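Local structure of Ras-3 from Cryphonectria parasitica (4KU4) at residues Glu65-Ala70 with Glu80-Gln85; Ile17-Glu22 with Glu184-Val189; Ile91-Thr96 with Cys169-Thr174; Gly11-Lys16 with Ser50-Cys55. The protein belongs to the Ras family of small P-loop proteins and is modelled with guanosine-5'-diphosphate and magnesium bound. All coordinates share one frame; numbering follows the deposited sequence.

Contact 1: residues Glu65-Ala70 with Glu80-Gln85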
loop_
_atom_site.group_PDB
_atom_site.type_symbol
_atom_site.label_atom_id
_atom_site.label_comp_id
_atom_site.label_asym_id
_atom_site.label_seq_id
_atom_site.Cartn_x
_atom_site.Cartn_y
_atom_site.Cartn_z
ATOM N N GLU A 65 4.527 3.212 10.543
ATOM C CA GLU A 65 3.637 2.299 11.244
ATOM C C GLU A 65 2.613 1.848 10.212
ATOM O O GLU A 65 1.876 2.664 9.658
ATOM C CB GLU A 65 2.962 2.997 12.430
ATOM C CG GLU A 65 2.095 2.086 13.297
ATOM C CD GLU A 65 1.857 2.688 14.664
ATOM O OE1 GLU A 65 2.331 2.103 15.663
ATOM O OE2 GLU A 65 1.218 3.759 14.739
ATOM N N ILE A 66 2.580 0.549 9.941
ATOM C CA ILE A 66 1.737 0.041 8.862
ATOM C C ILE A 66 0.609 -0.803 9.430
ATOM O O ILE A 66 0.844 -1.824 10.072
ATOM C CB ILE A 66 2.568 -0.788 7.855
ATOM C CG1 ILE A 66 3.658 0.083 7.234
ATOM C CG2 ILE A 66 1.691 -1.344 6.750
ATOM C CD1 ILE A 66 5.009 -0.532 7.304
ATOM N N LEU A 67 -0.617 -0.348 9.192
ATOM C CA LEU A 67 -1.809 -1.096 9.554
ATOM C C LEU A 67 -2.149 -2.168 8.516
ATOM O O LEU A 67 -2.567 -1.867 7.404
ATOM C CB LEU A 67 -2.990 -0.138 9.743
ATOM C CG LEU A 67 -4.250 -0.799 10.294
ATOM C CD1 LEU A 67 -4.059 -1.228 11.733
ATOM C CD2 LEU A 67 -5.442 0.136 10.162
ATOM N N ASP A 68 -1.948 -3.428 8.881
ATOM C CA ASP A 68 -2.368 -4.537 8.042
ATOM C C ASP A 68 -3.851 -4.691 8.337
ATOM O O ASP A 68 -4.295 -4.393 9.453
ATOM C CB ASP A 68 -1.584 -5.807 8.418
ATOM C CG ASP A 68 -1.783 -6.947 7.429
ATOM O OD1 ASP A 68 -2.365 -6.723 6.354
ATOM O OD2 ASP A 68 -1.343 -8.078 7.723
ATOM N N THR A 69 -4.622 -5.097 7.334
ATOM C CA THR A 69 -6.077 -5.147 7.466
ATOM C C THR A 69 -6.650 -6.410 6.856
ATOM O O THR A 69 -6.030 -7.066 6.027
ATOM C CB THR A 69 -6.768 -3.958 6.769
ATOM O OG1 THR A 69 -6.516 -4.016 5.356
ATOM C CG2 THR A 69 -6.273 -2.612 7.330
ATOM N N ALA A 70 -7.874 -6.723 7.260
ATOM C CA ALA A 70 -8.588 -7.873 6.742
ATOM C C ALA A 70 -9.930 -7.944 7.451
ATOM O O ALA A 70 -10.022 -7.591 8.625
ATOM C CB ALA A 70 -7.802 -9.134 6.981
ATOM N N GLU A 80 -13.709 2.199 6.769
ATOM C CA GLU A 80 -13.754 3.646 6.948
ATOM C C GLU A 80 -12.960 4.113 8.174
ATOM O O GLU A 80 -12.389 5.199 8.172
ATOM C CB GLU A 80 -15.197 4.153 7.022
ATOM C CG GLU A 80 -15.503 5.245 6.008
ATOM C CD GLU A 80 -16.573 6.211 6.489
ATOM O OE1 GLU A 80 -17.650 5.743 6.912
ATOM O OE2 GLU A 80 -16.338 7.438 6.440
ATOM N N GLN A 81 -12.919 3.301 9.224
ATOM C CA GLN A 81 -12.111 3.668 10.387
ATOM C C GLN A 81 -10.631 3.572 10.023
ATOM O O GLN A 81 -9.847 4.460 10.346
ATOM C CB GLN A 81 -12.421 2.774 11.590
ATOM C CG GLN A 81 -12.057 3.398 12.932
ATOM C CD GLN A 81 -12.999 2.950 14.045
ATOM O OE1 GLN A 81 -13.106 1.760 14.334
ATOM N NE2 GLN A 81 -13.689 3.902 14.665
ATOM N N TRP A 82 -10.269 2.499 9.333
ATOM C CA TRP A 82 -8.894 2.316 8.885
ATOM C C TRP A 82 -8.425 3.551 8.106
ATOM O O TRP A 82 -7.279 3.998 8.237
ATOM C CB TRP A 82 -8.777 1.069 8.006
ATOM C CG TRP A 82 -9.134 -0.252 8.663
ATOM C CD1 TRP A 82 -9.105 -0.550 9.992
ATOM C CD2 TRP A 82 -9.541 -1.454 7.990
ATOM N NE1 TRP A 82 -9.478 -1.865 10.190
ATOM C CE2 TRP A 82 -9.746 -2.439 8.974
ATOM C CE3 TRP A 82 -9.747 -1.790 6.648
ATOM C CZ2 TRP A 82 -10.155 -3.738 8.660
ATOM C CZ3 TRP A 82 -10.149 -3.078 6.337
ATOM C CH2 TRP A 82 -10.348 -4.037 7.338
ATOM N N ILE A 83 -9.316 4.114 7.300
ATOM C CA ILE A 83 -8.965 5.256 6.459
ATOM C C ILE A 83 -8.824 6.564 7.242
ATOM O O ILE A 83 -7.917 7.357 6.988
ATOM C CB ILE A 83 -9.980 5.423 5.290
ATOM C CG1 ILE A 83 -9.924 4.189 4.382
ATOM C CG2 ILE A 83 -9.698 6.681 4.491
ATOM C CD1 ILE A 83 -11.049 4.104 3.357
ATOM N N ARG A 84 -9.723 6.792 8.197
ATOM C CA ARG A 84 -9.663 7.997 9.012
ATOM C C ARG A 84 -8.375 8.053 9.824
ATOM O O ARG A 84 -7.812 9.128 10.027
ATOM C CB ARG A 84 -10.871 8.071 9.959
ATOM C CG ARG A 84 -12.211 8.108 9.248
ATOM C CD ARG A 84 -13.378 8.052 10.236
ATOM N NE ARG A 84 -14.052 9.341 10.375
ATOM C CZ ARG A 84 -14.283 9.940 11.537
ATOM N NH1 ARG A 84 -13.894 9.365 12.667
ATOM N NH2 ARG A 84 -14.906 11.109 11.571
ATOM N N GLN A 85 -7.897 6.892 10.260
ATOM C CA GLN A 85 -6.775 6.842 11.199
ATOM C C GLN A 85 -5.405 6.686 10.539
ATOM O O GLN A 85 -4.411 6.466 11.226
ATOM C CB GLN A 85 -6.995 5.739 12.232
ATOM C CG GLN A 85 -8.185 6.016 13.139
ATOM C CD GLN A 85 -8.642 4.796 13.923
ATOM O OE1 GLN A 85 -9.633 4.858 14.652
ATOM N NE2 GLN A 85 -7.926 3.682 13.774
#

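Contact 2: residues Ile17-Glu22 with Glu184-Val189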
loop_
_atom_site.group_PDB
_atom_site.type_symbol
_atom_site.label_atom_id
_atom_site.label_comp_id
_atom_site.label_asym_id
_atom_site.label_seq_id
_atom_site.Cartn_x
_atom_site.Cartn_y
_atom_site.Cartn_z
ATOM N N ILE A 17 0.592 4.408 7.651
ATOM C CA ILE A 17 0.144 3.869 6.384
ATOM C C ILE A 17 -0.857 2.740 6.606
ATOM O O ILE A 17 -0.641 1.874 7.459
ATOM C CB ILE A 17 1.329 3.276 5.612
ATOM C CG1 ILE A 17 2.474 4.286 5.535
ATOM C CG2 ILE A 17 0.875 2.846 4.255
ATOM C CD1 ILE A 17 3.720 3.740 4.885
ATOM N N ALA A 18 -1.947 2.738 5.836
ATOM C CA ALA A 18 -2.863 1.599 5.865
ATOM C C ALA A 18 -2.748 0.717 4.604
ATOM O O ALA A 18 -2.654 1.224 3.494
ATOM C CB ALA A 18 -4.318 2.062 6.104
ATOM N N MET A 19 -2.723 -0.599 4.802
ATOM C CA MET A 19 -2.874 -1.560 3.703
ATOM C C MET A 19 -4.343 -1.774 3.384
ATOM O O MET A 19 -5.142 -1.986 4.280
ATOM C CB MET A 19 -2.278 -2.904 4.091
ATOM C CG MET A 19 -0.889 -2.796 4.647
ATOM S SD MET A 19 0.276 -2.198 3.416
ATOM C CE MET A 19 0.306 -3.582 2.285
ATOM N N LEU A 20 -4.685 -1.696 2.108
ATOM C CA LEU A 20 -6.032 -2.076 1.647
ATOM C C LEU A 20 -5.920 -3.029 0.463
ATOM O O LEU A 20 -4.880 -3.085 -0.200
ATOM C CB LEU A 20 -6.836 -0.839 1.246
ATOM C CG LEU A 20 -7.074 0.224 2.316
ATOM C CD1 LEU A 20 -7.610 1.535 1.707
ATOM C CD2 LEU A 20 -7.998 -0.310 3.399
ATOM N N GLY A 21 -6.995 -3.771 0.208
ATOM C CA GLY A 21 -7.033 -4.768 -0.847
ATOM C C GLY A 21 -7.837 -5.998 -0.452
ATOM O O GLY A 21 -8.009 -6.287 0.732
ATOM N N GLU A 22 -8.333 -6.733 -1.443
ATOM C CA GLU A 22 -9.075 -7.955 -1.147
ATOM C C GLU A 22 -8.193 -8.995 -0.477
ATOM O O GLU A 22 -6.967 -8.896 -0.496
ATOM C CB GLU A 22 -9.653 -8.557 -2.424
ATOM C CG GLU A 22 -10.839 -7.820 -2.987
ATOM C CD GLU A 22 -11.545 -8.626 -4.064
ATOM O OE1 GLU A 22 -10.853 -9.347 -4.821
ATOM O OE2 GLU A 22 -12.788 -8.548 -4.141
ATOM N N GLU A 184 10.436 0.276 -2.527
ATOM C CA GLU A 184 10.027 1.336 -3.443
ATOM C C GLU A 184 8.532 1.616 -3.313
ATOM O O GLU A 184 8.101 2.763 -3.318
ATOM C CB GLU A 184 10.373 0.964 -4.884
ATOM C CG GLU A 184 11.855 1.145 -5.211
ATOM C CD GLU A 184 12.764 0.056 -4.657
ATOM O OE1 GLU A 184 12.301 -0.933 -4.039
ATOM O OE2 GLU A 184 13.986 0.207 -4.842
ATOM N N ALA A 185 7.743 0.559 -3.172
ATOM C CA ALA A 185 6.297 0.713 -3.102
ATOM C C ALA A 185 5.880 1.500 -1.860
ATOM O O ALA A 185 5.178 2.504 -1.971
ATOM C CB ALA A 185 5.640 -0.627 -3.118
ATOM N N PHE A 186 6.300 1.039 -0.682
ATOM C CA PHE A 186 5.956 1.721 0.565
ATOM C C PHE A 186 6.542 3.127 0.652
ATOM O O PHE A 186 5.866 4.058 1.092
ATOM C CB PHE A 186 6.423 0.920 1.787
ATOM C CG PHE A 186 5.571 -0.276 2.098
ATOM C CD1 PHE A 186 4.449 -0.148 2.906
ATOM C CD2 PHE A 186 5.902 -1.537 1.618
ATOM C CE1 PHE A 186 3.665 -1.235 3.208
ATOM C CE2 PHE A 186 5.113 -2.634 1.929
ATOM C CZ PHE A 186 3.989 -2.476 2.723
ATOM N N PHE A 187 7.809 3.284 0.266
ATOM C CA PHE A 187 8.433 4.593 0.387
ATOM C C PHE A 187 7.842 5.602 -0.604
ATOM O O PHE A 187 7.956 6.806 -0.409
ATOM C CB PHE A 187 9.949 4.505 0.183
ATOM C CG PHE A 187 10.663 3.666 1.200
ATOM C CD1 PHE A 187 10.002 3.137 2.299
ATOM C CD2 PHE A 187 12.012 3.414 1.055
ATOM C CE1 PHE A 187 10.676 2.367 3.231
ATOM C CE2 PHE A 187 12.694 2.644 1.982
ATOM C CZ PHE A 187 12.025 2.126 3.075
ATOM N N SER A 188 7.197 5.109 -1.656
ATOM C CA SER A 188 6.676 5.995 -2.689
ATOM C C SER A 188 5.688 7.016 -2.141
ATOM O O SER A 188 5.671 8.164 -2.580
ATOM C CB SER A 188 6.060 5.205 -3.858
ATOM O OG SER A 188 4.847 4.558 -3.488
ATOM N N VAL A 189 4.869 6.611 -1.175
ATOM C CA VAL A 189 3.856 7.531 -0.674
ATOM C C VAL A 189 4.452 8.531 0.304
ATOM O O VAL A 189 3.973 9.662 0.423
ATOM C CB VAL A 189 2.657 6.798 -0.059
ATOM C CG1 VAL A 189 1.745 6.260 -1.175
ATOM C CG2 VAL A 189 3.109 5.686 0.864
#

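Contact 3: residues Ile91-Thr96 with Cys169-Thr174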
loop_
_atom_site.group_PDB
_atom_site.type_symbol
_atom_site.label_atom_id
_atom_site.label_comp_id
_atom_site.label_asym_id
_atom_site.label_seq_id
_atom_site.Cartn_x
_atom_site.Cartn_y
_atom_site.Cartn_z
ATOM N N ILE A 91 -2.696 0.360 -1.684
ATOM C CA ILE A 91 -3.819 -0.445 -2.132
ATOM C C ILE A 91 -3.302 -1.551 -3.037
ATOM O O ILE A 91 -2.795 -1.288 -4.123
ATOM C CB ILE A 91 -4.860 0.443 -2.814
ATOM C CG1 ILE A 91 -5.203 1.598 -1.872
ATOM C CG2 ILE A 91 -6.095 -0.376 -3.226
ATOM C CD1 ILE A 91 -6.359 2.462 -2.376
ATOM N N VAL A 92 -3.399 -2.785 -2.550
ATOM C CA VAL A 92 -2.770 -3.929 -3.195
ATOM C C VAL A 92 -3.748 -4.762 -4.030
ATOM O O VAL A 92 -4.881 -5.050 -3.612
ATOM C CB VAL A 92 -2.120 -4.845 -2.133
ATOM C CG1 VAL A 92 -1.288 -5.936 -2.797
ATOM C CG2 VAL A 92 -1.261 -4.023 -1.190
ATOM N N PHE A 93 -3.301 -5.156 -5.217
ATOM C CA PHE A 93 -4.024 -6.152 -6.003
ATOM C C PHE A 93 -3.041 -7.236 -6.451
ATOM O O PHE A 93 -1.828 -7.088 -6.269
ATOM C CB PHE A 93 -4.775 -5.513 -7.176
ATOM C CG PHE A 93 -3.904 -5.052 -8.296
ATOM C CD1 PHE A 93 -3.653 -5.885 -9.383
ATOM C CD2 PHE A 93 -3.393 -3.760 -8.307
ATOM C CE1 PHE A 93 -2.865 -5.456 -10.445
ATOM C CE2 PHE A 93 -2.611 -3.319 -9.367
ATOM C CZ PHE A 93 -2.352 -4.171 -10.443
ATOM N N ASP A 94 -3.586 -8.337 -6.968
ATOM C CA ASP A 94 -2.829 -9.531 -7.330
ATOM C C ASP A 94 -2.836 -9.521 -8.839
ATOM O O ASP A 94 -3.908 -9.520 -9.441
ATOM C CB ASP A 94 -3.575 -10.757 -6.768
ATOM C CG ASP A 94 -2.940 -12.091 -7.151
ATOM O OD1 ASP A 94 -2.112 -12.163 -8.076
ATOM O OD2 ASP A 94 -3.294 -13.088 -6.500
ATOM N N VAL A 95 -1.663 -9.461 -9.465
ATOM C CA VAL A 95 -1.642 -9.277 -10.907
ATOM C C VAL A 95 -2.212 -10.500 -11.615
ATOM O O VAL A 95 -2.550 -10.421 -12.794
ATOM C CB VAL A 95 -0.236 -8.951 -11.485
ATOM C CG1 VAL A 95 0.315 -7.652 -10.888
ATOM C CG2 VAL A 95 0.714 -10.126 -11.303
ATOM N N THR A 96 -2.310 -11.620 -10.896
ATOM C CA THR A 96 -2.882 -12.833 -11.458
ATOM C C THR A 96 -4.392 -12.935 -11.305
ATOM O O THR A 96 -4.970 -13.934 -11.724
ATOM C CB THR A 96 -2.276 -14.123 -10.846
ATOM O OG1 THR A 96 -2.801 -14.328 -9.525
ATOM C CG2 THR A 96 -0.760 -14.074 -10.817
ATOM N N CYS A 169 -2.694 8.610 -8.838
ATOM C CA CYS A 169 -1.945 7.928 -7.774
ATOM C C CYS A 169 -0.697 7.216 -8.285
ATOM O O CYS A 169 -0.417 7.199 -9.472
ATOM C CB CYS A 169 -2.851 6.943 -7.016
ATOM S SG CYS A 169 -3.378 5.482 -7.971
ATOM N N GLY A 170 0.053 6.628 -7.369
ATOM C CA GLY A 170 1.255 5.909 -7.737
ATOM C C GLY A 170 0.935 4.496 -8.191
ATOM O O GLY A 170 -0.156 3.984 -7.941
ATOM N N PHE A 171 1.887 3.880 -8.885
ATOM C CA PHE A 171 1.786 2.486 -9.279
ATOM C C PHE A 171 3.148 1.814 -9.183
ATOM O O PHE A 171 4.124 2.287 -9.779
ATOM C CB PHE A 171 1.244 2.355 -10.711
ATOM C CG PHE A 171 1.199 0.940 -11.216
ATOM C CD1 PHE A 171 0.540 -0.043 -10.504
ATOM C CD2 PHE A 171 1.796 0.599 -12.417
ATOM C CE1 PHE A 171 0.509 -1.344 -10.966
ATOM C CE2 PHE A 171 1.746 -0.702 -12.892
ATOM C CZ PHE A 171 1.106 -1.666 -12.181
ATOM N N VAL A 172 3.227 0.730 -8.415
ATOM C CA VAL A 172 4.458 -0.047 -8.335
ATOM C C VAL A 172 4.139 -1.536 -8.390
ATOM O O VAL A 172 3.211 -2.000 -7.731
ATOM C CB VAL A 172 5.228 0.239 -7.031
ATOM C CG1 VAL A 172 6.465 -0.642 -6.945
ATOM C CG2 VAL A 172 5.630 1.698 -6.963
ATOM N N GLU A 173 4.921 -2.288 -9.160
ATOM C CA GLU A 173 4.760 -3.742 -9.216
ATOM C C GLU A 173 5.747 -4.383 -8.244
ATOM O O GLU A 173 6.918 -3.982 -8.174
ATOM C CB GLU A 173 4.922 -4.266 -10.633
ATOM C CG GLU A 173 3.688 -3.963 -11.447
ATOM C CD GLU A 173 3.430 -4.981 -12.517
ATOM O OE1 GLU A 173 4.340 -5.787 -12.806
ATOM O OE2 GLU A 173 2.312 -4.980 -13.066
ATOM N N THR A 174 5.274 -5.376 -7.500
ATOM C CA THR A 174 6.086 -5.985 -6.454
ATOM C C THR A 174 5.992 -7.493 -6.367
ATOM O O THR A 174 5.097 -8.105 -6.955
ATOM C CB THR A 174 5.590 -5.497 -5.041
ATOM O OG1 THR A 174 4.226 -5.899 -4.833
ATOM C CG2 THR A 174 5.716 -3.983 -4.913
#

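Contact 4: residues Gly11-Lys16 with Ser50-Cys55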
loop_
_atom_site.group_PDB
_atom_site.type_symbol
_atom_site.label_atom_id
_atom_site.label_comp_id
_atom_site.label_asym_id
_atom_site.label_seq_id
_atom_site.Cartn_x
_atom_site.Cartn_y
_atom_site.Cartn_z
ATOM N N GLY A 11 12.856 9.088 16.888
ATOM C CA GLY A 11 12.508 7.684 16.995
ATOM C C GLY A 11 11.020 7.406 16.965
ATOM O O GLY A 11 10.603 6.271 16.753
ATOM N N LYS A 12 10.209 8.429 17.197
ATOM C CA LYS A 12 8.752 8.270 17.177
ATOM C C LYS A 12 8.223 7.953 15.780
ATOM O O LYS A 12 8.910 8.158 14.779
ATOM C CB LYS A 12 8.056 9.531 17.728
ATOM C CG LYS A 12 8.384 9.825 19.197
ATOM C CD LYS A 12 8.136 8.603 20.061
ATOM C CE LYS A 12 8.334 8.891 21.555
ATOM N NZ LYS A 12 9.734 9.272 21.887
ATOM N N ILE A 13 7.011 7.420 15.730
ATOM C CA ILE A 13 6.340 7.147 14.470
ATOM C C ILE A 13 6.221 8.430 13.673
ATOM O O ILE A 13 5.784 9.450 14.196
ATOM C CB ILE A 13 4.950 6.549 14.730
ATOM C CG1 ILE A 13 5.104 5.196 15.414
ATOM C CG2 ILE A 13 4.170 6.397 13.437
ATOM C CD1 ILE A 13 6.004 4.253 14.663
ATOM N N THR A 14 6.636 8.389 12.410
ATOM C CA THR A 14 6.570 9.568 11.572
ATOM C C THR A 14 5.449 9.497 10.530
ATOM O O THR A 14 4.954 10.527 10.078
ATOM C CB THR A 14 7.900 9.791 10.850
ATOM O OG1 THR A 14 8.172 8.659 10.021
ATOM C CG2 THR A 14 9.020 9.935 11.863
ATOM N N ASP A 15 5.054 8.286 10.157
ATOM C CA ASP A 15 4.057 8.102 9.094
ATOM C C ASP A 15 3.136 6.914 9.337
ATOM O O ASP A 15 3.597 5.812 9.634
ATOM C CB ASP A 15 4.755 7.930 7.751
ATOM C CG ASP A 15 5.538 9.152 7.349
ATOM O OD1 ASP A 15 4.912 10.113 6.839
ATOM O OD2 ASP A 15 6.778 9.144 7.527
ATOM N N LYS A 16 1.835 7.136 9.173
ATOM C CA LYS A 16 0.850 6.079 9.374
ATOM C C LYS A 16 0.298 5.642 8.034
ATOM O O LYS A 16 -0.377 6.408 7.355
ATOM C CB LYS A 16 -0.286 6.574 10.280
ATOM C CG LYS A 16 0.100 6.755 11.738
ATOM C CD LYS A 16 -0.807 7.768 12.407
ATOM C CE LYS A 16 -0.595 7.832 13.912
ATOM N NZ LYS A 16 -1.177 9.085 14.508
ATOM N N SER A 50 -0.255 -4.485 13.604
ATOM C CA SER A 50 0.260 -3.227 13.097
ATOM C C SER A 50 1.756 -3.540 13.080
ATOM O O SER A 50 2.256 -4.218 13.983
ATOM C CB SER A 50 -0.040 -2.068 14.026
ATOM O OG SER A 50 0.903 -1.029 13.871
ATOM N N TYR A 51 2.465 -3.068 12.063
ATOM C CA TYR A 51 3.892 -3.370 11.910
ATOM C C TYR A 51 4.700 -2.088 11.823
ATOM O O TYR A 51 4.176 -1.045 11.449
ATOM C CB TYR A 51 4.129 -4.209 10.647
ATOM C CG TYR A 51 3.508 -5.579 10.670
ATOM C CD1 TYR A 51 4.219 -6.673 11.143
ATOM C CD2 TYR A 51 2.206 -5.781 10.210
ATOM C CE1 TYR A 51 3.660 -7.934 11.171
ATOM C CE2 TYR A 51 1.634 -7.041 10.235
ATOM C CZ TYR A 51 2.362 -8.112 10.713
ATOM O OH TYR A 51 1.811 -9.364 10.731
ATOM N N ARG A 52 5.988 -2.158 12.161
ATOM C CA ARG A 52 6.832 -0.973 12.135
ATOM C C ARG A 52 8.093 -1.193 11.314
ATOM O O ARG A 52 8.696 -2.274 11.338
ATOM C CB ARG A 52 7.235 -0.564 13.557
ATOM C CG ARG A 52 6.089 -0.088 14.440
ATOM C CD ARG A 52 6.508 -0.028 15.905
ATOM N NE ARG A 52 7.014 -1.317 16.371
ATOM C CZ ARG A 52 6.274 -2.342 16.776
ATOM N NH1 ARG A 52 4.937 -2.278 16.786
ATOM N NH2 ARG A 52 6.882 -3.453 17.166
ATOM N N ARG A 53 8.497 -0.151 10.604
ATOM C CA ARG A 53 9.787 -0.137 9.919
ATOM C C ARG A 53 10.514 1.171 10.228
ATOM O O ARG A 53 10.058 2.256 9.861
ATOM C CB ARG A 53 9.598 -0.297 8.405
ATOM C CG ARG A 53 10.886 -0.059 7.576
ATOM C CD ARG A 53 11.871 -1.220 7.665
ATOM N NE ARG A 53 13.161 -0.879 7.060
ATOM C CZ ARG A 53 13.491 -1.114 5.792
ATOM N NH1 ARG A 53 14.680 -0.747 5.340
ATOM N NH2 ARG A 53 12.641 -1.706 4.970
ATOM N N GLN A 54 11.637 1.071 10.935
ATOM C CA GLN A 54 12.539 2.197 11.059
ATOM C C GLN A 54 13.428 2.137 9.835
ATOM O O GLN A 54 13.916 1.057 9.470
ATOM C CB GLN A 54 13.385 2.086 12.331
ATOM C CG GLN A 54 12.571 2.210 13.599
ATOM C CD GLN A 54 13.438 2.346 14.844
ATOM O OE1 GLN A 54 13.892 1.353 15.418
ATOM N NE2 GLN A 54 13.658 3.581 15.270
ATOM N N CYS A 55 13.605 3.279 9.184
ATOM C CA CYS A 55 14.399 3.338 7.961
ATOM C C CYS A 55 14.882 4.756 7.740
ATOM O O CYS A 55 14.545 5.671 8.496
ATOM C CB CYS A 55 13.551 2.883 6.754
ATOM S SG CYS A 55 11.930 3.719 6.609
#

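Contact 1: residues Glu65-Ala70 with Glu80-Gln85
Trp82 lays one face of its indole over Thr69 and carries most of the buried surface here, with Leu67 and Thr69 sharing the other side of the contact. Both the methine carbon CB and the methyl carbon CG2 of Thr69 lie over that face. CB sits 3.5 Å from the centroid of the Trp82 six-membered ring and only 11° off its normal, a well-centred CH-pi contact. CG2 rests above the middle of the fused system, 3.5 Å from Trp82 CD2. Thr69 achieves this with OG1 placed between its backbone N and carbonyl carbon (chi1 64°), which leaves CG2 to cover the ring while the hydroxyl hydrogen-bonds Met19 O on the neighbouring strand. Leu67, two residues earlier at the end of strand 60-67, contributes its CD2 methyl, 3.7 Å from Trp82 CD1 on the five-membered ring; the two side chains run roughly perpendicular to each other. At the far end of the indole, the backbone N of Ala70 comes within 3.7 Å of Trp82 CH2.

The sequence from Asp68 through Ala70 is the start of the DxxG motif of Ras-type proteins, and helix 77-84 belongs to the switch II region that follows it. Asp68 OD2 is hydrogen-bonded to Thr28 OG1, and the side chain of Ala70 is about 5 Å from a bound magnesium ion (nearest atoms). Since the joint between the motif and the switch helix is made of dispersion and CH-pi contacts, with the threonine hydroxyl engaged elsewhere, its strength probably depends more on close fit than on conventional hydrogen bonds.

Contact 2: residues Ile17-Glu22 with Glu184-Val189
Met19 is bent at chi2 (-65°), which together with chi1 brings its sulfur to the CE1 and CZ side of the Phe186 ring; a further bend at chi3 carries CE toward CZ. Phe186 meets it from helix 182-196 with CG beside its own backbone N and anti to the carbonyl carbon (chi1 -76°), a setting that sends the ring out from the helix to the strand. The two side chains cross at about a right angle. Met19 SD lies 3.5 Å from Phe186 CE1 and 3.8 Å from Phe186 CZ, and Met19 CE approaches the same CZ to 3.9 Å. From the ring centroid of Phe186, SD is 4.7 Å away and 71° off the normal, a Met-aromatic contact of oblique geometry. Ile17, two residues back on the strand, adds its CD1 methyl at the ring edge, near the ring plane, 4.4 Å from Phe186 CD1. The same methyl lies 4.5 Å from Val189 CG2, one helical turn further on.

All three principal partners are buried and apolar. On the helix, the hydroxyl of Ser188 turns back to its own backbone, its OG donating to Ala185 O over 2.6 Å.

This is the C-terminal helix of the Ras-type fold packing on the central strand 15-20, which leads into the P-loop at Gly21 and Glu22, the latter part of the guanosine-5'-diphosphate pocket. Strand 15-20 lies between strands 60-67 and 88-94. Phe186 and Met19 both touch Ile66 of strand 60-67, Met19 also packs on Val90 and Val92, and Ala185, Ser188 and Val189 reach strand 140-145.

Contact 3: residues Ile91-Thr96 with Cys169-Thr174
The nearest CA atoms of the two segments, 8.6 Å apart, are those of Val95, one residue past strand 88-94, and Glu173, because strand 140-145 lies between the parallel strands 88-94 and 170-173 in the mixed sheet of this P-loop, Ras-type alpha/beta fold. Side chains therefore reach over the middle strand. Phe93, whose CG stands between its backbone N and carbonyl carbon (chi1 73°), brings CE2 to 4.0 Å from Phe171 CE1. The planes of the two rings are nearly parallel, yet the rings lie side by side instead of stacking: Phe171 CE1 sits at the edge of Phe93, close to its plane. Phe93 also meets Phe101, and Phe171 packs on helix 157-167.

Further along, the methyl Val95 CG1 lies 4.0 Å from Glu173 OE2. That carboxylate is held by Arg153, which forms a salt bridge to OE1, and more weakly by Thr157.

At the end of strand 88-94, Asp94 forms an Asx turn while its OD2 forms a salt bridge with Lys146 NZ. Its OD1 accepts twice, from Thr96 OG1 at 2.7 Å and from Thr96 N at 2.9 Å, both donors coming from the same face of the carboxylate, some 41° out of its plane.

Contact 4: residues Gly11-Lys16 with Ser50-Cys55
Thr14 OG1, next in the chain to the Ile13 that packs against Arg52, is gripped by two partners: it donates to Asp15 OD2 over 2.9 Å and is hydrogen-bonded to the backbone N of His63. The hydroxyl meets OD2 from above the carboxylate plane, 41° out of it. Asp15 also has OD1 close to Glu87 OE1, so the hydroxyl may ease an otherwise unfavourable pairing of acids, one of which could carry a proton.

Across the contact itself the touch is light. Ile13 is bent at chi2 (-54°), which turns its CD1 to the aliphatic part of Arg52, 4.3 Å from CG. Gly11 O and Gln54 NE2 are likewise 4.3 Å apart, too far for a hydrogen bond; Gly11 O instead takes one from His63 ND1. The backbones keep their distance, with CA atoms 8.5 Å apart at Ile13 and Arg52. Behind the strand, Arg53 turns to the other side: its NE donates to Gln54 O at 3.2 Å, and its NH2 forms a salt bridge to Glu183 and a hydrogen bond to Leu34 O.

The gap is filled by strand 60-67, whose His63 is touched by Ile13, Arg52 and Gln54 alike. That strand forms with strand 50-57 the antiparallel hairpin at the edge of the Ras-type sheet, and pairs parallel with strand 15-20, through backbone bonds such as Ile66 with Tyr51 and Glu65 with Asp15. On the other side of strand 50-57, Tyr51 and Arg53 lean on helix 27-35.

Contact 2 is the fully buried one, near the centre of the chain, and its apolar, Met-aromatic chemistry suits that place; contact 4, at the surface, makes only sparse touches, and its polar groups bond within their own segments or to outside partners, not across the contact. Contacts 1 and 3 are intermediate, on opposite sides of the chain's centre: the first joins a switch helix to the sheet, the second spans from an inner strand to the edge strand 170-173 and sets a methyl against a carboxylate beside its aromatic pair. All four reach the same sheet. Contacts 2 and 4 both use strand 15-20, and strand 60-67 of contact 1 lies between it and strand 50-57.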